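Local coordinates for protein putative prolyl-tRNA synthetase (Leishmania major, PDB 5XIL) that probably charges tRNA(Pro) with L-proline at the expense of ATP, as a dimeric class II aminoacyl-tRNA synthetase seen here without its N-terminal region, at residues 120-125 with 131-136. Residues are numbered along the deposited sequence; the frame is centred on the assembly and turned at random.
Sequences AKWIRS and VRLNMW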
loop_
_atom_site.group_PDB
_atom_site.type_symbol
_atom_site.label_atom_id
_atom_site.label_comp_id
_atom_site.label_asym_id
_atom_site.label_seq_id
_atom_site.Cartn_x
_atom_site.Cartn_y
_atom_site.Cartn_z
ATOM N N ALA A 120 4.290 -26.142 -3.295
ATOM C CA ALA A 120 4.184 -27.616 -3.421
ATOM C C ALA A 120 2.936 -28.104 -2.689
ATOM O O ALA A 120 2.183 -28.872 -3.232
ATOM C CB ALA A 120 5.458 -28.301 -2.889
ATOM N N LYS A 121 2.693 -27.579 -1.495
ATOM C CA LYS A 121 1.554 -27.945 -0.689
ATOM C C LYS A 121 0.215 -27.508 -1.312
ATOM O O LYS A 121 -0.719 -28.297 -1.447
ATOM C CB LYS A 121 1.763 -27.388 0.721
ATOM C CG LYS A 121 0.692 -27.841 1.659
ATOM C CD LYS A 121 0.657 -27.089 2.959
ATOM C CE LYS A 121 -0.672 -27.374 3.685
ATOM N NZ LYS A 121 -0.397 -27.704 5.113
ATOM N N TRP A 122 0.154 -26.281 -1.802
ATOM C CA TRP A 122 -1.058 -25.740 -2.335
ATOM C C TRP A 122 -1.372 -26.287 -3.675
ATOM O O TRP A 122 -2.502 -26.286 -4.064
ATOM C CB TRP A 122 -0.971 -24.210 -2.440
ATOM C CG TRP A 122 -0.838 -23.543 -1.100
ATOM C CD1 TRP A 122 -1.411 -23.945 0.060
ATOM C CD2 TRP A 122 -0.155 -22.291 -0.808
ATOM N NE1 TRP A 122 -1.081 -23.065 1.079
ATOM C CE2 TRP A 122 -0.337 -22.030 0.562
ATOM C CE3 TRP A 122 0.628 -21.395 -1.575
ATOM C CZ2 TRP A 122 0.200 -20.875 1.198
ATOM C CZ3 TRP A 122 1.176 -20.264 -0.940
ATOM C CH2 TRP A 122 0.979 -20.013 0.417
ATOM N N ILE A 123 -0.387 -26.760 -4.422
ATOM C CA ILE A 123 -0.724 -27.247 -5.755
ATOM C C ILE A 123 -0.950 -28.769 -5.636
ATOM O O ILE A 123 -0.016 -29.554 -5.727
ATOM C CB ILE A 123 0.331 -26.910 -6.782
ATOM C CG1 ILE A 123 0.412 -25.410 -7.030
ATOM C CG2 ILE A 123 0.125 -27.626 -8.105
ATOM C CD1 ILE A 123 1.769 -24.945 -7.574
ATOM N N ARG A 124 -2.215 -29.137 -5.469
ATOM C CA ARG A 124 -2.624 -30.528 -5.244
ATOM C C ARG A 124 -3.022 -31.166 -6.519
ATOM O O ARG A 124 -2.945 -32.368 -6.618
ATOM C CB ARG A 124 -3.792 -30.608 -4.243
ATOM C CG ARG A 124 -3.406 -30.148 -2.841
ATOM C CD ARG A 124 -4.607 -29.611 -2.065
ATOM N NE ARG A 124 -5.282 -28.533 -2.798
ATOM C CZ ARG A 124 -6.465 -27.996 -2.480
ATOM N NH1 ARG A 124 -7.141 -28.409 -1.400
ATOM N NH2 ARG A 124 -6.977 -27.030 -3.243
ATOM N N SER A 125 -3.432 -30.372 -7.509
ATOM C CA SER A 125 -3.827 -30.872 -8.813
ATOM C C SER A 125 -3.831 -29.698 -9.784
ATOM O O SER A 125 -3.629 -28.542 -9.365
ATOM C CB SER A 125 -5.235 -31.485 -8.721
ATOM O OG SER A 125 -6.249 -30.466 -8.731
ATOM N N VAL A 131 -0.961 -20.385 -9.576
ATOM C CA VAL A 131 -0.760 -19.766 -8.268
ATOM C C VAL A 131 -0.061 -18.454 -8.601
ATOM O O VAL A 131 1.003 -18.501 -9.234
ATOM C CB VAL A 131 0.113 -20.637 -7.349
ATOM C CG1 VAL A 131 0.500 -19.951 -6.029
ATOM C CG2 VAL A 131 -0.671 -21.902 -6.997
ATOM N N ARG A 132 -0.664 -17.295 -8.252
ATOM C CA ARG A 132 -0.064 -16.008 -8.643
ATOM C C ARG A 132 -0.115 -15.075 -7.446
ATOM O O ARG A 132 -1.194 -14.589 -7.044
ATOM C CB ARG A 132 -0.862 -15.381 -9.779
ATOM C CG ARG A 132 -1.006 -16.274 -11.012
ATOM C CD ARG A 132 -2.005 -15.731 -11.985
ATOM N NE ARG A 132 -1.405 -14.631 -12.686
ATOM C CZ ARG A 132 -2.114 -13.849 -13.493
ATOM N NH1 ARG A 132 -3.421 -14.115 -13.673
ATOM N NH2 ARG A 132 -1.525 -12.881 -14.149
ATOM N N LEU A 133 1.029 -14.878 -6.848
ATOM C CA LEU A 133 1.153 -14.182 -5.552
ATOM C C LEU A 133 2.225 -13.077 -5.587
ATOM O O LEU A 133 3.282 -13.261 -6.205
ATOM C CB LEU A 133 1.454 -15.165 -4.433
ATOM C CG LEU A 133 0.365 -16.272 -4.197
ATOM C CD1 LEU A 133 0.837 -17.318 -3.227
ATOM C CD2 LEU A 133 -0.974 -15.707 -3.784
ATOM N N ASN A 134 1.936 -11.964 -4.929
ATOM C CA ASN A 134 2.783 -10.847 -4.821
ATOM C C ASN A 134 2.872 -10.423 -3.390
ATOM O O ASN A 134 1.899 -10.513 -2.612
ATOM C CB ASN A 134 2.177 -9.698 -5.658
ATOM C CG ASN A 134 2.984 -8.434 -5.582
ATOM O OD1 ASN A 134 4.149 -8.435 -5.984
ATOM N ND2 ASN A 134 2.422 -7.376 -4.995
ATOM N N MET A 135 4.016 -9.864 -3.036
ATOM C CA MET A 135 4.248 -9.313 -1.718
ATOM C C MET A 135 4.942 -7.965 -1.834
ATOM O O MET A 135 5.800 -7.799 -2.687
ATOM C CB MET A 135 5.204 -10.233 -0.978
ATOM C CG MET A 135 4.630 -11.557 -0.667
ATOM S SD MET A 135 5.871 -12.590 0.194
ATOM C CE MET A 135 7.086 -12.764 -1.078
ATOM N N TRP A 136 4.502 -7.010 -1.050
ATOM C CA TRP A 136 5.159 -5.713 -0.866
ATOM C C TRP A 136 5.932 -5.809 0.413
ATOM O O TRP A 136 5.357 -5.994 1.470
ATOM C CB TRP A 136 4.139 -4.579 -0.811
ATOM C CG TRP A 136 3.515 -4.314 -2.130
ATOM C CD1 TRP A 136 2.336 -4.831 -2.595
ATOM C CD2 TRP A 136 4.037 -3.504 -3.207
ATOM N NE1 TRP A 136 2.107 -4.390 -3.861
ATOM C CE2 TRP A 136 3.110 -3.559 -4.260
ATOM C CE3 TRP A 136 5.154 -2.710 -3.357
ATOM C CZ2 TRP A 136 3.286 -2.867 -5.451
ATOM C CZ3 TRP A 136 5.342 -2.048 -4.551
ATOM C CH2 TRP A 136 4.413 -2.137 -5.584
#
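V131, the first residue of the strand 131-139, meets I123 through one methyl: its CG2 lies 3.7 Å from I123 CG1 and 3.9 Å from I123 CD1. The two side chains cross at a slant, with CG1 and CD1 of the isoleucine passing the CG2 methyl of the valine. A chi1 of -67° sets I123 CG1, rather than CG2, against that methyl, and the near-anti chi2 (156°) carries CD1 on past it. I123 is the first residue to abandon helical backbone angles after helix 111-122, and L129 and I243 also pack on its buried side chain. With R132 turned to the other side of the strand, L133 returns to the side of V131 and touches W122, its CD1 approaching the six-membered part of the indole obliquely, 3.7 Å from CZ3. Y119, three residues before W122 on the helix, touches both V131 and L133 and so adds to the same apolar patch. The indole is fixed from beyond the contact as well: its NE1 hydrogen-bonds to E28 of the second subunit, while R39 of that subunit makes a cation-pi interaction with the ring. P40 of the second subunit also packs on L133. The two segments are thus joined by apolar side chains alone, with 143 Å² buried in total, and the loop that starts at I123 leads from the helix end to the strand at V131. Strand 131-139, antiparallel to 156-165, is consistent with the first strand of motif 2 of the class II synthetase catalytic core, and the end of helix 111-122 packs against it at the dimer interface.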